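Local coordinates for conserved hypothetical protein (Shewanella loihica, PDB 2GPI) that is of unknown function but belongs to the DUF1488 family and may be linked to transcriptional regulation of the shikimate pathway, at residues I7-L12 with H22-Q27. Residues are numbered along the deposited sequence; the frame is centred on the assembly and turned at random.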
ATOM      1  N   ILE A   7      12.448   0.627  -1.571  1.00 10.22           N
ATOM      2  CA  ILE A   7      12.299   1.433  -0.368  1.00 11.44           C
ATOM      3  C   ILE A   7      10.877   1.986  -0.274  1.00 11.02           C
ATOM      4  O   ILE A   7      10.337   2.499  -1.253  1.00 14.05           O
ATOM      5  CB  ILE A   7      13.248   2.626  -0.433  1.00 11.46           C
ATOM      6  CG1 ILE A   7      14.719   2.159  -0.502  1.00 14.12           C
ATOM      7  CG2 ILE A   7      13.013   3.602   0.754  1.00 16.49           C
ATOM      8  CD1 ILE A   7      15.750   3.316  -0.811  1.00 15.16           C
ATOM      9  N   PHE A   8      10.284   1.897   0.903  1.00 11.03           N
ATOM     10  CA  PHE A   8       9.000   2.508   1.159  1.00 10.85           C
ATOM     11  C   PHE A   8       9.211   3.873   1.789  1.00 11.72           C
ATOM     12  O   PHE A   8       9.780   4.004   2.889  1.00 12.74           O
ATOM     13  CB  PHE A   8       8.142   1.579   1.998  1.00 13.59           C
ATOM     14  CG  PHE A   8       7.762   0.369   1.229  1.00 10.76           C
ATOM     15  CD1 PHE A   8       6.624   0.376   0.447  1.00 10.88           C
ATOM     16  CD2 PHE A   8       8.595  -0.705   1.163  1.00 11.58           C
ATOM     17  CE1 PHE A   8       6.323  -0.695  -0.379  1.00 10.65           C
ATOM     18  CE2 PHE A   8       8.261  -1.793   0.383  1.00 12.08           C
ATOM     19  CZ  PHE A   8       7.108  -1.767  -0.392  1.00 12.95           C
ATOM     20  N   THR A   9       8.821   4.895   1.045  1.00 11.70           N
ATOM     21  CA  THR A   9       9.185   6.250   1.397  1.00 11.91           C
ATOM     22  C   THR A   9       8.156   7.020   2.231  1.00 13.12           C
ATOM     23  O   THR A   9       8.376   8.209   2.556  1.00 12.82           O
ATOM     24  CB  THR A   9       9.545   7.015   0.109  1.00 13.17           C
ATOM     25  OG1 THR A   9       8.464   6.932  -0.836  1.00 14.22           O
ATOM     26  CG2 THR A   9      10.838   6.485  -0.524  1.00  9.66           C
ATOM     27  N   GLU A  10       7.057   6.350   2.603  1.00 11.86           N
ATOM     28  CA  GLU A  10       6.146   6.853   3.633  1.00 12.73           C
ATOM     29  C   GLU A  10       5.464   8.184   3.303  1.00 14.28           C
ATOM     30  O   GLU A  10       5.203   8.995   4.195  1.00 14.26           O
ATOM     31  CB  GLU A  10       6.854   6.925   4.997  1.00 14.41           C
ATOM     32  CG  GLU A  10       7.426   5.566   5.457  1.00 17.73           C
ATOM     33  CD  GLU A  10       6.428   4.411   5.350  1.00 21.28           C
ATOM     34  OE1 GLU A  10       5.379   4.427   6.038  1.00 16.83           O
ATOM     35  OE2 GLU A  10       6.715   3.442   4.579  1.00 20.57           O
ATOM     36  N   GLN A  11       5.192   8.389   2.013  1.00 15.26           N
ATOM     37  CA  GLN A  11       4.289   9.445   1.584  0.50 14.59           C
ATOM     38  C   GLN A  11       2.911   8.788   1.596  1.00 15.64           C
ATOM     39  O   GLN A  11       2.577   7.996   0.726  1.00 17.84           O
ATOM     40  CB  GLN A  11       4.738   9.997   0.215  0.50 11.39           C
ATOM     41  CG  GLN A  11       6.137  10.600   0.244  0.50 15.69           C
ATOM     42  CD  GLN A  11       6.605  11.125  -1.101  0.50 15.50           C
ATOM     43  OE1 GLN A  11       5.823  11.252  -2.037  0.50 24.47           O
ATOM     44  NE2 GLN A  11       7.894  11.448  -1.194  0.50 24.65           N
ATOM     45  N   LEU A  12       2.183   9.018   2.688  0.50 12.69           N
ATOM     46  CA  LEU A  12       0.909   8.335   2.968  0.50  9.81           C
ATOM     47  C   LEU A  12      -0.191   9.355   2.840  0.50 13.56           C
ATOM     48  O   LEU A  12      -0.171  10.378   3.532  0.50 11.36           O
ATOM     49  CB  LEU A  12       0.914   7.696   4.356  0.50 10.93           C
ATOM     50  CG  LEU A  12       2.154   6.827   4.654  0.50  6.47           C
ATOM     51  CD1 LEU A  12       2.223   6.451   6.149  0.50 11.21           C
ATOM     52  CD2 LEU A  12       2.274   5.631   3.746  0.50  8.40           C
ATOM     53  N   HIS A  22      -3.005   5.724  -0.413  1.00 13.20           N
ATOM     54  CA  HIS A  22      -1.928   5.792  -1.403  1.00 12.75           C
ATOM     55  C   HIS A  22      -0.604   5.854  -0.597  1.00 13.06           C
ATOM     56  O   HIS A  22      -0.386   6.760   0.242  1.00 12.31           O
ATOM     57  CB  HIS A  22      -2.185   6.989  -2.327  1.00 19.11           C
ATOM     58  CG  HIS A  22      -1.017   7.337  -3.266  1.00 16.08           C
ATOM     59  ND1 HIS A  22      -0.895   8.559  -3.886  1.00 19.18           N
ATOM     60  CD2 HIS A  22       0.029   6.580  -3.702  1.00 15.52           C
ATOM     61  CE1 HIS A  22       0.180   8.550  -4.661  1.00 17.65           C
ATOM     62  NE2 HIS A  22       0.767   7.364  -4.563  1.00 14.82           N
ATOM     63  N   PHE A  23       0.293   4.913  -0.890  1.00 12.18           N
ATOM     64  CA  PHE A  23       1.602   4.880  -0.257  1.00 11.47           C
ATOM     65  C   PHE A  23       2.657   4.690  -1.354  1.00 12.61           C
ATOM     66  O   PHE A  23       2.357   4.266  -2.438  1.00 14.56           O
ATOM     67  CB  PHE A  23       1.737   3.880   0.892  1.00 12.45           C
ATOM     68  CG  PHE A  23       1.500   2.423   0.540  1.00 11.89           C
ATOM     69  CD1 PHE A  23       0.235   1.933   0.263  1.00 10.66           C
ATOM     70  CD2 PHE A  23       2.556   1.542   0.495  1.00 11.31           C
ATOM     71  CE1 PHE A  23       0.046   0.576   0.005  1.00 12.19           C
ATOM     72  CE2 PHE A  23       2.358   0.181   0.219  1.00 11.15           C
ATOM     73  CZ  PHE A  23       1.128  -0.286  -0.030  1.00 11.89           C
ATOM     74  N   THR A  24       3.881   5.039  -1.053  1.00 12.79           N
ATOM     75  CA  THR A  24       4.908   5.132  -2.068  1.00 11.40           C
ATOM     76  C   THR A  24       6.082   4.175  -1.820  1.00 12.41           C
ATOM     77  O   THR A  24       6.511   3.953  -0.691  1.00 11.85           O
ATOM     78  CB  THR A  24       5.459   6.567  -2.132  1.00 13.57           C
ATOM     79  OG1 THR A  24       5.825   6.983  -0.803  1.00 15.20           O
ATOM     80  CG2 THR A  24       4.419   7.521  -2.693  1.00 15.18           C
ATOM     81  N   ALA A  25       6.546   3.564  -2.896  1.00 11.52           N
ATOM     82  CA  ALA A  25       7.784   2.802  -2.901  1.00 10.25           C
ATOM     83  C   ALA A  25       8.673   3.456  -3.928  1.00 12.83           C
ATOM     84  O   ALA A  25       8.230   4.242  -4.751  1.00 12.62           O
ATOM     85  CB  ALA A  25       7.543   1.354  -3.285  1.00 13.19           C
ATOM     86  N   GLN A  26       9.958   3.159  -3.873  1.00 10.34           N
ATOM     87  CA  GLN A  26      10.881   3.712  -4.824  1.00 13.38           C
ATOM     88  C   GLN A  26      11.965   2.693  -5.060  1.00 14.11           C
ATOM     89  O   GLN A  26      12.439   2.043  -4.124  1.00 12.96           O
ATOM     90  CB  GLN A  26      11.457   4.974  -4.201  1.00 13.32           C
ATOM     91  CG  GLN A  26      12.199   5.816  -5.091  1.00 18.91           C
ATOM     92  CD  GLN A  26      12.506   7.125  -4.388  1.00 22.00           C
ATOM     93  OE1 GLN A  26      11.595   7.872  -3.998  1.00 22.99           O
ATOM     94  NE2 GLN A  26      13.789   7.397  -4.207  1.00 32.55           N
ATOM     95  N   GLN A  27      12.417   2.589  -6.304  1.00  9.90           N
ATOM     96  CA  GLN A  27      13.540   1.718  -6.565  1.00 12.32           C
ATOM     97  C   GLN A  27      14.488   2.451  -7.523  1.00 15.93           C
ATOM     98  O   GLN A  27      14.074   2.915  -8.592  1.00 13.10           O
ATOM     99  CB  GLN A  27      13.033   0.350  -7.059  1.00 15.54           C
ATOM    100  CG  GLN A  27      14.030  -0.833  -6.778  1.00 16.65           C
ATOM    101  CD  GLN A  27      14.981  -1.098  -7.941  1.00 25.91           C
ATOM    102  OE1 GLN A  27      14.840  -0.518  -9.008  1.00 28.33           O
ATOM    103  NE2 GLN A  27      15.920  -2.012  -7.739  1.00 25.10           N
TER
HETATM  104  O   HOH W   1       9.005   8.077  -3.163  1.00 23.91           O
HETATM  105  O   HOH W   2       5.276   4.216   1.764  1.00 12.58           O
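T24 of strand 20-27 meets T9 and Q11 where 7-12 bends away from its short strand. Its CB lies 3.3 Å from T9 OG1. At the next atom, chi1 of 51° sets OG1 between the backbone N and the carbonyl carbon, where it meets T9 OG1 at 2.6 Å in a hydrogen bond that either hydroxyl could donate. The same oxygen accepts Q11 N at 3.2 Å, and CG2, the other branch, rests on Q11 CB in the conformer described. An alanine in place of T24 would probably leave the backbone N-H of Q11 and the hydroxyl of T9 without their shared mate. T9 OG1 also binds a water that donates to Q26 OE1. Backbone bonds continue the junction: T9 N donates to T24 O from 42° above the carbonyl plane, whereas I7 and Q26 form an antiparallel hydrogen-bonded pair. A second water joins E10 N to T24 O. On the sheet face where F8 and F23 meet helix 63-75, A25 CB makes an off-centre CH-pi contact with the F8 ring, 4.2 Å from its centroid. F8 CE1 approaches the edge of the F23 ring at CE2, the two side chains lying side by side. L12, which touches helix 52-61, packs CD2 on F23 CB in one of its two conformers. Beyond F8 the regular pairing thus lapses: one backbone bond, T9 N to T24 O, persists, and the T24 hydroxyl and the waters supply the rest before the chain returns to strand 20-27 as strand 13-15, while apolar groups face the helices.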